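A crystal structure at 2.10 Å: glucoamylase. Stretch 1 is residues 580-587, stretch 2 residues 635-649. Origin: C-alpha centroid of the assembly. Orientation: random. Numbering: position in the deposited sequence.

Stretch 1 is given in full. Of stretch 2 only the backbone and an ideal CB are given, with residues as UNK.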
# COMPACT_ATOMS: atom_id res chain seq x y z
N GLY A 580 2.46 -18.66 -8.33
CA GLY A 580 3.60 -18.11 -9.03
C GLY A 580 3.75 -16.61 -8.92
O GLY A 580 4.68 -16.04 -9.48
N TYR A 581 2.86 -15.96 -8.17
CA TYR A 581 2.90 -14.51 -8.01
C TYR A 581 3.99 -14.03 -7.05
O TYR A 581 3.72 -13.69 -5.90
CB TYR A 581 1.52 -14.01 -7.53
CG TYR A 581 1.39 -12.50 -7.52
CD1 TYR A 581 1.15 -11.81 -6.32
CD2 TYR A 581 1.47 -11.75 -8.69
CE1 TYR A 581 1.01 -10.43 -6.30
CE2 TYR A 581 1.33 -10.37 -8.69
CZ TYR A 581 1.10 -9.71 -7.48
OH TYR A 581 0.96 -8.34 -7.47
N GLY A 582 5.23 -13.98 -7.54
CA GLY A 582 6.34 -13.53 -6.71
C GLY A 582 7.70 -13.71 -7.37
O GLY A 582 7.78 -14.25 -8.47
N GLU A 583 8.77 -13.25 -6.71
CA GLU A 583 10.11 -13.37 -7.27
C GLU A 583 10.48 -14.81 -7.59
O GLU A 583 10.36 -15.70 -6.74
CB GLU A 583 11.16 -12.78 -6.32
CG GLU A 583 11.19 -11.27 -6.33
CD GLU A 583 10.75 -10.67 -5.01
OE1 GLU A 583 9.58 -10.26 -4.89
OE2 GLU A 583 11.59 -10.59 -4.09
N PRO A 584 10.95 -15.06 -8.83
CA PRO A 584 11.34 -16.40 -9.27
C PRO A 584 12.53 -16.93 -8.49
O PRO A 584 12.61 -18.12 -8.17
CB PRO A 584 11.65 -16.20 -10.75
CG PRO A 584 12.21 -14.82 -10.78
CD PRO A 584 11.27 -14.06 -9.87
N SER A 585 13.47 -16.04 -8.18
CA SER A 585 14.65 -16.41 -7.43
C SER A 585 14.99 -15.25 -6.52
O SER A 585 14.32 -14.22 -6.55
CB SER A 585 15.83 -16.68 -8.37
OG SER A 585 16.27 -15.49 -9.00
N LYS A 586 16.04 -15.43 -5.73
CA LYS A 586 16.47 -14.41 -4.79
C LYS A 586 17.08 -13.21 -5.52
O LYS A 586 17.10 -12.10 -4.99
CB LYS A 586 17.50 -15.01 -3.82
CG LYS A 586 17.69 -14.23 -2.54
CD LYS A 586 16.55 -14.48 -1.56
CE LYS A 586 16.83 -13.82 -0.22
NZ LYS A 586 15.96 -14.35 0.87
N THR A 587 17.57 -13.42 -6.74
CA THR A 587 18.20 -12.35 -7.50
C THR A 587 17.37 -11.82 -8.67
O THR A 587 17.86 -11.00 -9.45
CB THR A 587 19.58 -12.79 -8.04
OG1 THR A 587 19.41 -13.83 -9.02
CG2 THR A 587 20.45 -13.31 -6.91
N UNK A 635 5.01 -5.89 4.52
CA UNK A 635 4.91 -6.11 3.09
C UNK A 635 3.87 -7.18 2.80
O UNK A 635 3.39 -7.87 3.69
CB UNK A 635 6.27 -6.51 2.51
N UNK A 636 3.52 -7.29 1.52
CA UNK A 636 2.56 -8.29 1.07
C UNK A 636 3.18 -9.68 1.22
O UNK A 636 2.51 -10.63 1.61
CB UNK A 636 2.14 -8.03 -0.38
N UNK A 637 4.48 -9.78 0.92
CA UNK A 637 5.18 -11.06 0.98
C UNK A 637 6.57 -10.99 1.61
O UNK A 637 7.24 -9.96 1.55
CB UNK A 637 5.30 -11.63 -0.43
N UNK A 638 6.99 -12.11 2.20
CA UNK A 638 8.31 -12.24 2.82
C UNK A 638 8.96 -13.56 2.36
O UNK A 638 8.26 -14.50 1.99
CB UNK A 638 8.20 -12.19 4.35
N UNK A 639 10.29 -13.61 2.39
CA UNK A 639 11.04 -14.80 1.98
C UNK A 639 10.92 -15.94 2.99
O UNK A 639 10.80 -15.70 4.19
CB UNK A 639 12.51 -14.44 1.78
N UNK A 640 10.98 -17.17 2.50
CA UNK A 640 10.87 -18.34 3.37
C UNK A 640 12.09 -18.55 4.25
O UNK A 640 11.96 -18.98 5.40
CB UNK A 640 10.64 -19.59 2.52
N UNK A 641 13.28 -18.27 3.72
CA UNK A 641 14.51 -18.49 4.48
C UNK A 641 14.83 -17.48 5.57
O UNK A 641 15.33 -17.84 6.63
CB UNK A 641 15.69 -18.52 3.50
N UNK A 642 14.53 -16.21 5.33
CA UNK A 642 14.85 -15.17 6.32
C UNK A 642 13.64 -14.48 6.93
O UNK A 642 13.75 -13.80 7.94
CB UNK A 642 15.74 -14.11 5.67
N UNK A 643 12.48 -14.63 6.29
CA UNK A 643 11.29 -13.97 6.79
C UNK A 643 11.35 -12.49 6.51
O UNK A 643 10.52 -11.73 6.99
CB UNK A 643 11.12 -14.22 8.29
N UNK A 644 12.34 -12.07 5.72
CA UNK A 644 12.51 -10.67 5.35
C UNK A 644 11.62 -10.35 4.15
O UNK A 644 11.27 -11.25 3.38
CB UNK A 644 13.98 -10.36 5.04
N UNK A 645 11.25 -9.07 3.97
CA UNK A 645 10.39 -8.65 2.85
C UNK A 645 10.97 -8.92 1.47
O UNK A 645 12.19 -8.85 1.27
CB UNK A 645 10.09 -7.15 2.97
N UNK A 646 10.11 -9.26 0.52
CA UNK A 646 10.55 -9.47 -0.86
C UNK A 646 10.34 -8.08 -1.46
O UNK A 646 10.16 -7.12 -0.72
CB UNK A 646 9.78 -10.57 -1.59
N UNK A 647 10.36 -7.96 -2.78
CA UNK A 647 10.13 -6.64 -3.36
C UNK A 647 8.65 -6.44 -3.68
O UNK A 647 8.29 -5.63 -4.53
CB UNK A 647 10.97 -6.46 -4.62
N UNK A 648 7.81 -7.21 -3.00
CA UNK A 648 6.38 -7.13 -3.19
C UNK A 648 5.87 -5.80 -2.63
O UNK A 648 6.62 -5.05 -2.01
CB UNK A 648 5.68 -8.31 -2.52
N UNK A 649 4.59 -5.52 -2.86
CA UNK A 649 3.99 -4.29 -2.39
C UNK A 649 4.17 -4.12 -0.87
O UNK A 649 4.17 -5.10 -0.12
CB UNK A 649 2.50 -4.26 -2.76

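Position 635 has nothing of stretch 1 within 5.5 Å of its CB, so many residues would fit. It is Ser635, and its OG donates to the backbone O of 637 at 2.6 Å.

Position 636 points its CB toward stretch 1, but from a distance. Only a long side chain could reach the Tyr581 ring; Gln, Glu, Met or Arg would do. The residue is Glu636. Its OE2 comes to 3.3 Å from Tyr581 CE1.

Position 637 also points toward stretch 1 from afar. The carbonyl O of Tyr581 offers an acceptor, so a long donor such as Gln, Lys or Arg suits. The residue is Gln637. Its NE2 donates to Tyr581 O at 3.1 Å and to Glu636 OE2 at 2.9 Å, so one amide NH2 ties stretch 2 to Tyr581 and also holds its own neighbour Glu636.

Position 638 is out of reach of stretch 1, which sets no demand. Val638 makes no contact.

Position 639 points toward stretch 1, with its ideal CB 3.6 Å from Lys586 NZ. The lysine chain, bent at chi2 (77°, p), lies alongside, and the Ser585 carbonyl lies further on. A flat, broad side chain would use this space; an acid could instead meet the amine. The residue is Trp639. Lys586 crosses one face of the indole: CD lies 3.5 Å from the centroid of the six-membered ring, a CH-pi contact, and NZ lies 3.5 Å from that of the five-membered ring, a cation-pi contact. Ser585 O approaches the ring edge, 3.3 Å from Trp639 CH2.

Position 640 points sideways and no partner is near. Glu640 bonds elsewhere in the structure.

Position 641 points toward stretch 1, its ideal CB 4.9 Å from Lys586 NZ. The positive charge favours Asp or Glu, though Asn or Ser could also serve. Asp641 forms a salt bridge, with Lys586 NZ 2.9 Å from OD1.

Position 642 has its CB 4.8 Å from the same amine. A small polar residue suits. The residue is Thr642. Its OG1 is 4.1 Å from Lys586 NZ, and a water bridges them, 2.7 Å from each of these atoms.

Position 643 has a phi of 74°, which by itself favours glycine. It is Gly643.

Positions 644 and 645 lack contacts with stretch 1. At 645 a phi of -61° is compatible with proline. They are Leu644 and Pro645.

Position 646 points toward stretch 1, its ideal CB only 3.1 Å from Glu583 OE2. A compact residue suits, preferably with a hydroxyl. Thr646 OG1 is hydrogen-bonded to a water at 2.9 Å; that water donates to Glu583 OE1 at 3.0 Å.

Position 647 directs its backbone N at the Glu583 carboxylate, a bond any residue but proline could make. Its CB points sideways, so the side chain is loosely set. Asp647 N donates to Glu583 OE2 at 3.2 Å; its own carboxylate leads away.

Position 648 points sideways, its ideal CB 5.0 Å from Glu583 OE1; small residues fit. Ser648 OG instead donates to Thr646 OG1 at 2.9 Å.

Position 649 points sideways, with nothing of stretch 1 within 5.5 Å of its ideal CB, so stretch 1 sets no demand and many residues would suit. It is Ala649.

Stretch 2 635-649: SEQVWEDTGLPTDSA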
# COMPACT_ATOMS: atom_id res chain seq x y z
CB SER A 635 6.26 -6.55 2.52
OG SER A 635 6.60 -7.86 2.97
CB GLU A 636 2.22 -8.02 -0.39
CG GLU A 636 1.39 -9.09 -1.07
CD GLU A 636 1.20 -8.80 -2.54
OE1 GLU A 636 0.28 -8.04 -2.89
OE2 GLU A 636 2.00 -9.32 -3.35
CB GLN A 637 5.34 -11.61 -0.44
CG GLN A 637 4.04 -11.80 -1.21
CD GLN A 637 4.27 -12.31 -2.61
OE1 GLN A 637 5.02 -13.27 -2.82
NE2 GLN A 637 3.63 -11.68 -3.58
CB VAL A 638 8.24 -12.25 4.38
CG1 VAL A 638 7.66 -10.94 4.88
CG2 VAL A 638 7.42 -13.44 4.85
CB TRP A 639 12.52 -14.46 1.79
CG TRP A 639 12.80 -13.50 0.69
CD1 TRP A 639 13.01 -12.16 0.80
CD2 TRP A 639 12.94 -13.81 -0.70
NE1 TRP A 639 13.28 -11.62 -0.44
CE2 TRP A 639 13.24 -12.61 -1.37
CE3 TRP A 639 12.83 -15.00 -1.44
CZ2 TRP A 639 13.45 -12.56 -2.76
CZ3 TRP A 639 13.03 -14.94 -2.82
CH2 TRP A 639 13.34 -13.73 -3.46
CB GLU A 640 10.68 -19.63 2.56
CG GLU A 640 9.51 -19.67 1.61
CD GLU A 640 9.88 -19.19 0.23
OE1 GLU A 640 9.27 -19.70 -0.74
OE2 GLU A 640 10.76 -18.31 0.11
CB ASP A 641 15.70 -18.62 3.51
CG ASP A 641 15.98 -17.34 2.75
OD1 ASP A 641 15.06 -16.51 2.61
OD2 ASP A 641 17.12 -17.17 2.28
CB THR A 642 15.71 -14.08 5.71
OG1 THR A 642 14.94 -13.39 4.71
CG2 THR A 642 16.97 -14.67 5.07
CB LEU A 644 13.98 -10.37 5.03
CG LEU A 644 14.95 -10.42 6.22
CD1 LEU A 644 16.39 -10.27 5.74
CD2 LEU A 644 14.59 -9.31 7.22
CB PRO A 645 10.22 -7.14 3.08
CG PRO A 645 10.55 -6.94 4.54
CD PRO A 645 11.68 -7.91 4.77
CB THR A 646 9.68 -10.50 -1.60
OG1 THR A 646 8.34 -10.00 -1.74
CG2 THR A 646 9.65 -11.82 -0.83
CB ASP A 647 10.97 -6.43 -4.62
CG ASP A 647 11.27 -4.96 -4.86
OD1 ASP A 647 12.16 -4.42 -4.16
OD2 ASP A 647 10.60 -4.33 -5.72
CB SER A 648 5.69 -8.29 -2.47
OG SER A 648 6.04 -8.28 -1.09
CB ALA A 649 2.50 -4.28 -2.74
O HOH W 1 7.36 -11.90 -3.75
O HOH W 2 15.92 -12.18 2.52
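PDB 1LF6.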